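Long-range contacts in putative thioesterase II (Thermobifida fusca, PDB 3BBJ), which probably hydrolyses acyl-CoA-type thioesters as a two-domain hotdog-fold thioesterase: residues V151-S156 with G176-S181; P172-Y177 with A201-V206; G231-R236 with V251-A256. All blocks are in the same frame, centred on the assembly; numbering follows the deposited sequence.

Overall arrangement
All three contacts lie in the C-terminal acyl-CoA thioesterase region, in and around neighbouring antiparallel strands, and all are largely buried. Interaction 1 pairs strand 151-155 with strand 173-180, and interaction 3 pairs strand 233-243 with strand 246-254. Between the two pairs, strand 173-180 bonds to strand 233-243 through Val178 N and Leu233 O and through Gly176 O and Phe235 N. The ranges of interactions 1 and 2 overlap at Gly176 and Tyr177, although Pro172 and Leu174 carry interaction 2, where a loop lies against the strand through apolar side chains with no hydrogen bond between them. Interactions 1 and 3 rest on backbone bonding, and interaction 3 adds a salt bridge at partly exposed Arg236 and Asp252.

Interaction 1: residues V151-S156 with G176-S181; sequences VDVDFS and GYVDLS
Two antiparallel strands of the C-terminal hotdog-family region meet here, 151-155 and 176-180, the latter the end of strand 173-180, with 170° between their directions. Asp152 and Asp179 form one hydrogen-bonded pair: Asp152 N donates a hydrogen bond to Asp179 O at 2.9 Å, from above the carbonyl plane, and the return bond from Asp179 N runs nearly along the C=O axis of Asp152. Asp154 and Tyr177 form the next, with both donors in the carbonyl plane. Between them the beta-branched Val153 and Val178 stand side by side, CG2 to CG2 at 4.1 Å, on the face where Phe235 of the neighbouring strand touches Val153 and Leu233 touches Val178; Val178 puts CG2 anti to its backbone N to do so. The other face is polar. Asp154 splits its carboxylate between Arg134 and Gln129, while Asp179 takes Ser187 with OD2. Asp152 turns CG beside its own backbone N, so that OD1 lies 3.4 Å from Ser181 CB and OD2 accepts the amide of Ala182. An alanine here would remove that acceptor and would probably leave the chain just beyond Ser181 less firmly held. Gly176 has positive phi (151°), and a CB there would run into Asp154 O and its own preceding carbonyl, so only glycine suits the place. Its CA instead sends a C-H toward Asp154 O, 3.2 Å away.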
ATOM      1  N   VAL A 151     -18.222  16.563  -0.879  1.00 43.67           N
ATOM      2  CA  VAL A 151     -17.028  16.965  -1.584  1.00 44.78           C
ATOM      3  C   VAL A 151     -17.378  17.563  -2.929  1.00 46.12           C
ATOM      4  O   VAL A 151     -18.331  17.119  -3.589  1.00 45.04           O
ATOM      5  CB  VAL A 151     -16.091  15.740  -1.856  1.00 45.46           C
ATOM      6  CG1 VAL A 151     -15.242  15.397  -0.623  1.00 39.35           C
ATOM      7  CG2 VAL A 151     -16.923  14.524  -2.322  1.00 40.95           C
ATOM      8  N   ASP A 152     -16.582  18.552  -3.341  1.00 47.92           N
ATOM      9  CA  ASP A 152     -16.701  19.145  -4.668  1.00 48.72           C
ATOM     10  C   ASP A 152     -15.572  18.493  -5.442  1.00 48.79           C
ATOM     11  O   ASP A 152     -14.443  18.476  -4.972  1.00 47.94           O
ATOM     12  CB  ASP A 152     -16.514  20.666  -4.657  1.00 48.79           C
ATOM     13  CG  ASP A 152     -17.697  21.413  -4.059  1.00 54.19           C
ATOM     14  OD1 ASP A 152     -18.792  20.821  -3.919  1.00 53.33           O
ATOM     15  OD2 ASP A 152     -17.522  22.612  -3.728  1.00 56.04           O
ATOM     16  N   VAL A 153     -15.895  17.914  -6.595  1.00 49.86           N
ATOM     17  CA  VAL A 153     -14.930  17.222  -7.424  1.00 49.48           C
ATOM     18  C   VAL A 153     -15.020  17.777  -8.838  1.00 50.61           C
ATOM     19  O   VAL A 153     -16.044  17.654  -9.489  1.00 50.85           O
ATOM     20  CB  VAL A 153     -15.229  15.726  -7.441  1.00 51.03           C
ATOM     21  CG1 VAL A 153     -14.211  14.985  -8.287  1.00 47.10           C
ATOM     22  CG2 VAL A 153     -15.263  15.184  -6.010  1.00 51.57           C
ATOM     23  N   ASP A 154     -13.945  18.405  -9.289  1.00 52.10           N
ATOM     24  CA  ASP A 154     -13.864  18.981 -10.620  1.00 52.99           C
ATOM     25  C   ASP A 154     -13.047  18.036 -11.451  1.00 54.27           C
ATOM     26  O   ASP A 154     -11.944  17.666 -11.043  1.00 55.72           O
ATOM     27  CB  ASP A 154     -13.127  20.313 -10.560  1.00 54.09           C
ATOM     28  CG  ASP A 154     -13.838  21.337  -9.690  1.00 56.48           C
ATOM     29  OD1 ASP A 154     -14.931  21.799 -10.094  1.00 59.61           O
ATOM     30  OD2 ASP A 154     -13.289  21.681  -8.619  1.00 60.54           O
ATOM     31  N   PHE A 155     -13.570  17.648 -12.604  1.00 53.58           N
ATOM     32  CA  PHE A 155     -12.888  16.719 -13.493  1.00 55.17           C
ATOM     33  C   PHE A 155     -12.327  17.444 -14.707  1.00 55.37           C
ATOM     34  O   PHE A 155     -12.940  18.377 -15.202  1.00 54.75           O
ATOM     35  CB  PHE A 155     -13.877  15.671 -13.991  1.00 54.51           C
ATOM     36  CG  PHE A 155     -14.578  14.925 -12.899  1.00 54.99           C
ATOM     37  CD1 PHE A 155     -13.967  13.844 -12.278  1.00 58.67           C
ATOM     38  CD2 PHE A 155     -15.864  15.275 -12.514  1.00 54.73           C
ATOM     39  CE1 PHE A 155     -14.618  13.125 -11.282  1.00 56.58           C
ATOM     40  CE2 PHE A 155     -16.523  14.569 -11.516  1.00 56.33           C
ATOM     41  CZ  PHE A 155     -15.902  13.487 -10.901  1.00 55.92           C
ATOM     42  N   SER A 156     -11.172  17.007 -15.199  1.00 55.08           N
ATOM     43  CA  SER A 156     -10.690  17.504 -16.470  1.00 55.54           C
ATOM     44  C   SER A 156     -11.773  17.168 -17.507  1.00 56.53           C
ATOM     45  O   SER A 156     -12.592  16.280 -17.270  1.00 56.36           O
ATOM     46  CB  SER A 156      -9.385  16.828 -16.865  1.00 54.21           C
ATOM     47  OG  SER A 156      -9.569  15.429 -16.986  1.00 54.54           O
ATOM     48  N   GLY A 176      -8.176  15.900 -11.964  1.00 50.01           N
ATOM     49  CA  GLY A 176      -8.896  17.106 -11.695  1.00 48.25           C
ATOM     50  C   GLY A 176      -8.559  17.582 -10.307  1.00 47.52           C
ATOM     51  O   GLY A 176      -7.445  17.387  -9.836  1.00 47.87           O
ATOM     52  N   TYR A 177      -9.534  18.220  -9.667  1.00 47.04           N
ATOM     53  CA  TYR A 177      -9.362  18.800  -8.348  1.00 46.49           C
ATOM     54  C   TYR A 177     -10.447  18.307  -7.398  1.00 45.31           C
ATOM     55  O   TYR A 177     -11.584  18.067  -7.806  1.00 45.50           O
ATOM     56  CB  TYR A 177      -9.368  20.332  -8.467  1.00 47.92           C
ATOM     57  CG  TYR A 177      -8.302  20.818  -9.418  1.00 46.24           C
ATOM     58  CD1 TYR A 177      -8.494  20.731 -10.793  1.00 48.29           C
ATOM     59  CD2 TYR A 177      -7.086  21.313  -8.949  1.00 46.60           C
ATOM     60  CE1 TYR A 177      -7.528  21.130 -11.682  1.00 48.00           C
ATOM     61  CE2 TYR A 177      -6.093  21.721  -9.834  1.00 48.29           C
ATOM     62  CZ  TYR A 177      -6.324  21.632 -11.202  1.00 54.76           C
ATOM     63  OH  TYR A 177      -5.364  22.032 -12.099  1.00 51.56           O
ATOM     64  N   VAL A 178     -10.078  18.147  -6.135  1.00 44.35           N
ATOM     65  CA  VAL A 178     -11.004  17.704  -5.106  1.00 44.05           C
ATOM     66  C   VAL A 178     -10.797  18.481  -3.828  1.00 44.75           C
ATOM     67  O   VAL A 178      -9.670  18.883  -3.505  1.00 44.76           O
ATOM     68  CB  VAL A 178     -10.826  16.219  -4.786  1.00 46.14           C
ATOM     69  CG1 VAL A 178      -9.343  15.889  -4.308  1.00 42.02           C
ATOM     70  CG2 VAL A 178     -11.870  15.779  -3.777  1.00 44.79           C
ATOM     71  N   ASP A 179     -11.895  18.692  -3.107  1.00 47.41           N
ATOM     72  CA  ASP A 179     -11.880  19.386  -1.817  1.00 47.22           C
ATOM     73  C   ASP A 179     -13.209  19.106  -1.134  1.00 45.76           C
ATOM     74  O   ASP A 179     -14.128  18.570  -1.763  1.00 46.99           O
ATOM     75  CB  ASP A 179     -11.713  20.901  -2.040  1.00 48.69           C
ATOM     76  CG  ASP A 179     -11.077  21.625  -0.837  1.00 49.52           C
ATOM     77  OD1 ASP A 179     -11.046  21.071   0.292  1.00 46.75           O
ATOM     78  OD2 ASP A 179     -10.594  22.765  -1.044  1.00 57.92           O
ATOM     79  N   LEU A 180     -13.306  19.444   0.142  1.00 46.28           N
ATOM     80  CA  LEU A 180     -14.588  19.440   0.848  1.00 46.95           C
ATOM     81  C   LEU A 180     -15.558  20.401   0.137  1.00 46.63           C
ATOM     82  O   LEU A 180     -15.141  21.393  -0.453  1.00 44.89           O
ATOM     83  CB  LEU A 180     -14.404  19.878   2.306  1.00 47.75           C
ATOM     84  CG  LEU A 180     -13.563  18.954   3.202  1.00 47.27           C
ATOM     85  CD1 LEU A 180     -13.325  19.586   4.567  1.00 42.44           C
ATOM     86  CD2 LEU A 180     -14.262  17.611   3.336  1.00 41.88           C
ATOM     87  N   SER A 181     -16.850  20.102   0.190  1.00 46.97           N
ATOM     88  CA  SER A 181     -17.827  20.885  -0.555  1.00 47.13           C
ATOM     89  C   SER A 181     -18.037  22.321  -0.002  1.00 48.66           C
ATOM     90  O   SER A 181     -17.932  22.591   1.212  1.00 47.54           O
ATOM     91  CB  SER A 181     -19.170  20.135  -0.607  1.00 47.44           C
ATOM     92  OG  SER A 181     -19.838  20.144   0.662  1.00 46.64           O
TER

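Interaction 2: residues P172-Y177 with A201-V206; sequences PELCGY and ALPPIV
Ile205 is the main bump. Its CG1 is anti to the backbone N (chi1 -163°), which carries the branch out of the 201-206 loop to the hollow between Pro172 and Leu174. There CD1 lies 3.9 Å from Leu174 CD1 and about as near to Leu174 CG, while CG1 rests 4.2 Å from Pro172 CB; Leu174 and Ile205 slide past each other in opposite directions. Leu174 answers with a bump of its own. With CG beside its backbone N (chi1 -64°), it sends CD1 into the bend of the loop, where the same methyl is 4.3 Å from Pro203 CB and 4.1 Å from Pro203 O. The strand is 173-180, one of the antiparallel strands of the C-terminal hotdog-family region, and the loop follows helix 191-198 and leads to strand 217-224. Leu174 turns toward the loop, whereas Glu173 before it turns away and is exposed, as suits a charged residue. Proline fits the loop side as a compact, rigid surface that needs no polar partner for its ring. Helix 157-163 closes over the same patch, with Leu163 touching both Leu174 and Pro203, and Pro172 also packs on Tyr119 of the second subunit.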
ATOM      1  N   PRO A 172      -7.700   3.660 -18.335  1.00 71.66           N
ATOM      2  CA  PRO A 172      -8.450   4.195 -17.214  1.00 69.04           C
ATOM      3  C   PRO A 172      -7.655   5.251 -16.459  1.00 65.70           C
ATOM      4  O   PRO A 172      -6.638   4.934 -15.860  1.00 64.23           O
ATOM      5  CB  PRO A 172      -8.659   2.967 -16.325  1.00 69.52           C
ATOM      6  CG  PRO A 172      -7.501   2.091 -16.613  1.00 70.45           C
ATOM      7  CD  PRO A 172      -7.166   2.319 -18.045  1.00 71.36           C
ATOM      8  N   GLU A 173      -8.117   6.495 -16.510  1.00 63.04           N
ATOM      9  CA  GLU A 173      -7.441   7.586 -15.846  1.00 61.50           C
ATOM     10  C   GLU A 173      -8.410   8.728 -15.535  1.00 57.69           C
ATOM     11  O   GLU A 173      -9.157   9.172 -16.401  1.00 57.52           O
ATOM     12  CB  GLU A 173      -6.300   8.084 -16.735  1.00 62.35           C
ATOM     13  CG  GLU A 173      -5.524   9.291 -16.168  1.00 72.08           C
ATOM     14  CD  GLU A 173      -4.266   9.649 -16.971  1.00 72.22           C
ATOM     15  OE1 GLU A 173      -3.434   8.738 -17.217  1.00 82.01           O
ATOM     16  OE2 GLU A 173      -4.103  10.850 -17.321  1.00 82.41           O
ATOM     17  N   LEU A 174      -8.417   9.198 -14.296  1.00 53.87           N
ATOM     18  CA  LEU A 174      -9.212  10.370 -13.953  1.00 52.95           C
ATOM     19  C   LEU A 174      -8.293  11.393 -13.329  1.00 52.12           C
ATOM     20  O   LEU A 174      -7.321  11.039 -12.679  1.00 52.58           O
ATOM     21  CB  LEU A 174     -10.361  10.028 -12.992  1.00 51.11           C
ATOM     22  CG  LEU A 174     -11.438   9.086 -13.534  1.00 49.57           C
ATOM     23  CD1 LEU A 174     -12.271   8.478 -12.402  1.00 48.55           C
ATOM     24  CD2 LEU A 174     -12.327   9.809 -14.533  1.00 47.96           C
ATOM     25  N   CYS A 175      -8.580  12.663 -13.563  1.00 52.05           N
ATOM     26  CA  CYS A 175      -7.845  13.724 -12.897  1.00 52.89           C
ATOM     27  C   CYS A 175      -8.668  14.995 -12.783  1.00 51.63           C
ATOM     28  O   CYS A 175      -9.731  15.158 -13.400  1.00 50.92           O
ATOM     29  CB  CYS A 175      -6.518  14.004 -13.589  1.00 54.77           C
ATOM     30  SG  CYS A 175      -6.696  14.648 -15.229  1.00 61.01           S
ATOM     31  N   GLY A 176      -8.176  15.900 -11.964  1.00 50.01           N
ATOM     32  CA  GLY A 176      -8.896  17.106 -11.695  1.00 48.25           C
ATOM     33  C   GLY A 176      -8.559  17.582 -10.307  1.00 47.52           C
ATOM     34  O   GLY A 176      -7.445  17.387  -9.836  1.00 47.87           O
ATOM     35  N   TYR A 177      -9.534  18.220  -9.667  1.00 47.04           N
ATOM     36  CA  TYR A 177      -9.362  18.800  -8.348  1.00 46.49           C
ATOM     37  C   TYR A 177     -10.447  18.307  -7.398  1.00 45.31           C
ATOM     38  O   TYR A 177     -11.584  18.067  -7.806  1.00 45.50           O
ATOM     39  CB  TYR A 177      -9.368  20.332  -8.467  1.00 47.92           C
ATOM     40  CG  TYR A 177      -8.302  20.818  -9.418  1.00 46.24           C
ATOM     41  CD1 TYR A 177      -8.494  20.731 -10.793  1.00 48.29           C
ATOM     42  CD2 TYR A 177      -7.086  21.313  -8.949  1.00 46.60           C
ATOM     43  CE1 TYR A 177      -7.528  21.130 -11.682  1.00 48.00           C
ATOM     44  CE2 TYR A 177      -6.093  21.721  -9.834  1.00 48.29           C
ATOM     45  CZ  TYR A 177      -6.324  21.632 -11.202  1.00 54.76           C
ATOM     46  OH  TYR A 177      -5.364  22.032 -12.099  1.00 51.56           O
ATOM     47  N   ALA A 201     -12.255   9.775  -2.021  1.00 45.95           N
ATOM     48  CA  ALA A 201     -13.405  10.642  -2.300  1.00 46.21           C
ATOM     49  C   ALA A 201     -13.749  10.750  -3.791  1.00 47.87           C
ATOM     50  O   ALA A 201     -14.566  11.610  -4.170  1.00 47.76           O
ATOM     51  CB  ALA A 201     -13.166  12.045  -1.704  1.00 43.55           C
ATOM     52  N   LEU A 202     -13.153   9.885  -4.623  1.00 47.59           N
ATOM     53  CA  LEU A 202     -13.361   9.965  -6.080  1.00 48.35           C
ATOM     54  C   LEU A 202     -14.155   8.778  -6.633  1.00 47.50           C
ATOM     55  O   LEU A 202     -14.309   7.759  -5.952  1.00 47.89           O
ATOM     56  CB  LEU A 202     -12.014  10.015  -6.794  1.00 50.49           C
ATOM     57  CG  LEU A 202     -10.887  10.865  -6.220  1.00 49.05           C
ATOM     58  CD1 LEU A 202      -9.551  10.331  -6.771  1.00 49.02           C
ATOM     59  CD2 LEU A 202     -11.108  12.366  -6.536  1.00 43.16           C
ATOM     60  N   PRO A 203     -14.666   8.903  -7.879  1.00 49.27           N
ATOM     61  CA  PRO A 203     -15.407   7.778  -8.471  1.00 48.27           C
ATOM     62  C   PRO A 203     -14.512   6.560  -8.553  1.00 48.38           C
ATOM     63  O   PRO A 203     -13.338   6.686  -8.919  1.00 49.88           O
ATOM     64  CB  PRO A 203     -15.762   8.271  -9.878  1.00 46.10           C
ATOM     65  CG  PRO A 203     -15.660   9.725  -9.834  1.00 47.56           C
ATOM     66  CD  PRO A 203     -14.635  10.069  -8.787  1.00 49.00           C
ATOM     67  N   PRO A 204     -15.017   5.395  -8.133  1.00 47.91           N
ATOM     68  CA  PRO A 204     -14.213   4.191  -8.274  1.00 47.69           C
ATOM     69  C   PRO A 204     -13.724   4.029  -9.715  1.00 47.82           C
ATOM     70  O   PRO A 204     -14.524   4.093 -10.648  1.00 47.90           O
ATOM     71  CB  PRO A 204     -15.173   3.083  -7.851  1.00 45.82           C
ATOM     72  CG  PRO A 204     -16.061   3.750  -6.855  1.00 47.26           C
ATOM     73  CD  PRO A 204     -16.281   5.127  -7.428  1.00 48.57           C
ATOM     74  N   ILE A 205     -12.413   3.850  -9.876  1.00 48.48           N
ATOM     75  CA  ILE A 205     -11.778   3.772 -11.198  1.00 48.53           C
ATOM     76  C   ILE A 205     -12.294   2.584 -12.052  1.00 47.76           C
ATOM     77  O   ILE A 205     -12.292   2.622 -13.293  1.00 46.02           O
ATOM     78  CB  ILE A 205     -10.225   3.736 -11.049  1.00 48.21           C
ATOM     79  CG1 ILE A 205      -9.542   4.078 -12.376  1.00 45.75           C
ATOM     80  CG2 ILE A 205      -9.765   2.394 -10.476  1.00 46.32           C
ATOM     81  CD1 ILE A 205      -9.836   5.472 -12.863  1.00 42.96           C
ATOM     82  N   VAL A 206     -12.780   1.556 -11.377  1.00 47.29           N
ATOM     83  CA  VAL A 206     -13.272   0.377 -12.049  1.00 48.60           C
ATOM     84  C   VAL A 206     -14.500   0.655 -12.913  1.00 49.94           C
ATOM     85  O   VAL A 206     -14.767  -0.078 -13.860  1.00 50.10           O
ATOM     86  CB  VAL A 206     -13.595  -0.766 -11.036  1.00 48.77           C
ATOM     87  CG1 VAL A 206     -14.779  -0.386 -10.088  1.00 48.36           C
ATOM     88  CG2 VAL A 206     -13.880  -2.045 -11.774  1.00 49.03           C
TER

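Interaction 3: residues G231-R236 with V251-A256; sequences GPLAFR and VDLWDA
Arg236 passes the edge of a tryptophan to reach its acid. It sits on strand 233-243, which forms a beta hairpin with strand 246-254; Arg236 and Asp252 are a hydrogen-bonded pair, as are Ala234 and Trp254. From CB, 3.9 Å from Trp254 CZ3, the chain leaves with CG anti to the backbone N (chi1 176°); CG and CD stand off the ring until the bend at chi3 (38°) returns NE to 3.8 Å from Trp254 CH2, the guanidinium plane turned 48° from the indole. CZ lies between Trp254 CH2 and Asp252 OD2, 3.7 Å from the oxygen. At the tip NH2 is 3.8 Å from Trp254 CH2, near the ring plane, and makes a salt bridge with Asp252 OD2 at 2.8 Å, although the hydrogen bond within it is weak. Arginine is long enough to swing clear and still bring its guanidinium back to both ring and carboxylate. Ala234, on the same face, has only a methyl beside the indole, and its O lies in the ring plane at the edge. On the other face Phe235 CB meets Leu253 CD2 at 3.6 Å. Leu233 and Leu253 both touch Leu195 of helix 191-198, while strand 260-269 flanks the hairpin beyond Leu253 and strand 173-180 beyond Leu233 and Phe235.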
ATOM      1  N   GLY A 231      -6.293  24.297   0.676  1.00 52.33           N
ATOM      2  CA  GLY A 231      -6.826  24.517  -0.659  1.00 52.25           C
ATOM      3  C   GLY A 231      -7.127  23.217  -1.369  1.00 54.36           C
ATOM      4  O   GLY A 231      -6.784  22.128  -0.866  1.00 52.26           O
ATOM      5  N   PRO A 232      -7.757  23.316  -2.555  1.00 54.57           N
ATOM      6  CA  PRO A 232      -8.143  22.128  -3.284  1.00 53.56           C
ATOM      7  C   PRO A 232      -6.919  21.310  -3.687  1.00 51.59           C
ATOM      8  O   PRO A 232      -5.853  21.869  -3.974  1.00 50.10           O
ATOM      9  CB  PRO A 232      -8.855  22.692  -4.523  1.00 54.39           C
ATOM     10  CG  PRO A 232      -8.360  24.054  -4.670  1.00 54.80           C
ATOM     11  CD  PRO A 232      -8.134  24.537  -3.282  1.00 55.96           C
ATOM     12  N   LEU A 233      -7.082  19.996  -3.712  1.00 50.30           N
ATOM     13  CA  LEU A 233      -5.997  19.107  -4.123  1.00 48.07           C
ATOM     14  C   LEU A 233      -6.210  18.662  -5.559  1.00 47.32           C
ATOM     15  O   LEU A 233      -7.338  18.363  -5.953  1.00 48.87           O
ATOM     16  CB  LEU A 233      -5.927  17.906  -3.183  1.00 45.21           C
ATOM     17  CG  LEU A 233      -5.627  18.338  -1.743  1.00 49.66           C
ATOM     18  CD1 LEU A 233      -5.905  17.247  -0.715  1.00 52.51           C
ATOM     19  CD2 LEU A 233      -4.196  18.827  -1.652  1.00 46.33           C
ATOM     20  N   ALA A 234      -5.133  18.669  -6.342  1.00 47.47           N
ATOM     21  CA  ALA A 234      -5.130  18.070  -7.673  1.00 46.88           C
ATOM     22  C   ALA A 234      -5.001  16.551  -7.479  1.00 46.41           C
ATOM     23  O   ALA A 234      -4.198  16.108  -6.645  1.00 45.65           O
ATOM     24  CB  ALA A 234      -3.949  18.592  -8.493  1.00 45.55           C
ATOM     25  N   PHE A 235      -5.767  15.767  -8.250  1.00 45.82           N
ATOM     26  CA  PHE A 235      -5.758  14.317  -8.126  1.00 45.38           C
ATOM     27  C   PHE A 235      -5.566  13.639  -9.460  1.00 46.93           C
ATOM     28  O   PHE A 235      -5.825  14.212 -10.504  1.00 45.31           O
ATOM     29  CB  PHE A 235      -7.060  13.799  -7.495  1.00 46.26           C
ATOM     30  CG  PHE A 235      -8.293  13.907  -8.407  1.00 47.82           C
ATOM     31  CD1 PHE A 235      -8.588  12.912  -9.341  1.00 48.23           C
ATOM     32  CD2 PHE A 235      -9.165  14.979  -8.301  1.00 49.91           C
ATOM     33  CE1 PHE A 235      -9.704  13.020 -10.174  1.00 47.10           C
ATOM     34  CE2 PHE A 235     -10.285  15.078  -9.121  1.00 49.29           C
ATOM     35  CZ  PHE A 235     -10.545  14.103 -10.060  1.00 44.39           C
ATOM     36  N   ARG A 236      -5.088  12.397  -9.401  1.00 49.27           N
ATOM     37  CA  ARG A 236      -5.024  11.528 -10.562  1.00 51.31           C
ATOM     38  C   ARG A 236      -5.281  10.136 -10.055  1.00 48.25           C
ATOM     39  O   ARG A 236      -4.665   9.710  -9.053  1.00 47.38           O
ATOM     40  CB  ARG A 236      -3.668  11.576 -11.255  1.00 51.29           C
ATOM     41  CG  ARG A 236      -3.579  10.574 -12.417  1.00 55.40           C
ATOM     42  CD  ARG A 236      -2.163  10.275 -12.905  1.00 58.18           C
ATOM     43  NE  ARG A 236      -1.202  10.202 -11.800  1.00 73.15           N
ATOM     44  CZ  ARG A 236       0.020   9.692 -11.878  1.00 77.36           C
ATOM     45  NH1 ARG A 236       0.457   9.145 -13.014  1.00 85.40           N
ATOM     46  NH2 ARG A 236       0.799   9.709 -10.798  1.00 70.36           N
ATOM     47  N   VAL A 251      -4.351   6.432  -6.334  1.00 45.28           N
ATOM     48  CA  VAL A 251      -4.676   7.853  -6.275  1.00 45.99           C
ATOM     49  C   VAL A 251      -3.494   8.674  -5.735  1.00 46.09           C
ATOM     50  O   VAL A 251      -2.975   8.413  -4.662  1.00 47.03           O
ATOM     51  CB  VAL A 251      -5.958   8.094  -5.399  1.00 46.31           C
ATOM     52  CG1 VAL A 251      -6.217   9.588  -5.185  1.00 46.98           C
ATOM     53  CG2 VAL A 251      -7.180   7.402  -6.005  1.00 42.87           C
ATOM     54  N   ASP A 252      -3.056   9.655  -6.504  1.00 47.30           N
ATOM     55  CA  ASP A 252      -2.018  10.574  -6.052  1.00 46.90           C
ATOM     56  C   ASP A 252      -2.658  11.950  -5.909  1.00 45.71           C
ATOM     57  O   ASP A 252      -3.559  12.309  -6.680  1.00 44.25           O
ATOM     58  CB  ASP A 252      -0.838  10.589  -7.022  1.00 48.56           C
ATOM     59  CG  ASP A 252      -0.174   9.220  -7.146  1.00 50.00           C
ATOM     60  OD1 ASP A 252       0.171   8.635  -6.107  1.00 54.16           O
ATOM     61  OD2 ASP A 252      -0.020   8.711  -8.277  1.00 59.54           O
ATOM     62  N   LEU A 253      -2.226  12.686  -4.887  1.00 45.77           N
ATOM     63  CA  LEU A 253      -2.716  14.025  -4.642  1.00 46.21           C
ATOM     64  C   LEU A 253      -1.554  15.016  -4.569  1.00 47.59           C
ATOM     65  O   LEU A 253      -0.528  14.745  -3.929  1.00 48.19           O
ATOM     66  CB  LEU A 253      -3.504  14.073  -3.329  1.00 47.23           C
ATOM     67  CG  LEU A 253      -4.711  13.154  -3.137  1.00 44.77           C
ATOM     68  CD1 LEU A 253      -5.310  13.282  -1.699  1.00 34.45           C
ATOM     69  CD2 LEU A 253      -5.763  13.449  -4.181  1.00 37.53           C
ATOM     70  N   TRP A 254      -1.729  16.154  -5.239  1.00 48.81           N
ATOM     71  CA  TRP A 254      -0.774  17.268  -5.210  1.00 48.51           C
ATOM     72  C   TRP A 254      -1.477  18.498  -4.666  1.00 50.29           C
ATOM     73  O   TRP A 254      -2.711  18.622  -4.749  1.00 51.61           O
ATOM     74  CB  TRP A 254      -0.273  17.611  -6.610  1.00 48.95           C
ATOM     75  CG  TRP A 254       0.530  16.557  -7.287  1.00 47.11           C
ATOM     76  CD1 TRP A 254       1.886  16.526  -7.436  1.00 46.07           C
ATOM     77  CD2 TRP A 254       0.027  15.387  -7.932  1.00 43.64           C
ATOM     78  NE1 TRP A 254       2.264  15.398  -8.135  1.00 44.16           N
ATOM     79  CE2 TRP A 254       1.137  14.683  -8.450  1.00 47.61           C
ATOM     80  CE3 TRP A 254      -1.250  14.865  -8.123  1.00 47.50           C
ATOM     81  CZ2 TRP A 254       0.999  13.474  -9.139  1.00 50.22           C
ATOM     82  CZ3 TRP A 254      -1.388  13.673  -8.817  1.00 49.60           C
ATOM     83  CH2 TRP A 254      -0.269  12.986  -9.311  1.00 49.63           C
ATOM     84  N   ASP A 255      -0.692  19.424  -4.129  1.00 51.92           N
ATOM     85  CA  ASP A 255      -1.250  20.664  -3.599  1.00 52.76           C
ATOM     86  C   ASP A 255      -1.257  21.773  -4.656  1.00 53.87           C
ATOM     87  O   ASP A 255      -0.801  21.574  -5.790  1.00 52.31           O
ATOM     88  CB  ASP A 255      -0.489  21.108  -2.330  1.00 52.83           C
ATOM     89  CG  ASP A 255       0.916  21.674  -2.617  1.00 53.39           C
ATOM     90  OD1 ASP A 255       1.423  21.629  -3.764  1.00 47.85           O
ATOM     91  OD2 ASP A 255       1.516  22.169  -1.642  1.00 53.21           O
ATOM     92  N   ALA A 256      -1.781  22.933  -4.256  1.00 56.41           N
ATOM     93  CA  ALA A 256      -1.809  24.140  -5.089  1.00 57.97           C
ATOM     94  C   ALA A 256      -0.468  24.444  -5.750  1.00 58.67           C
ATOM     95  O   ALA A 256      -0.423  24.946  -6.867  1.00 59.88           O
ATOM     96  CB  ALA A 256      -2.268  25.362  -4.249  1.00 56.50           C
TER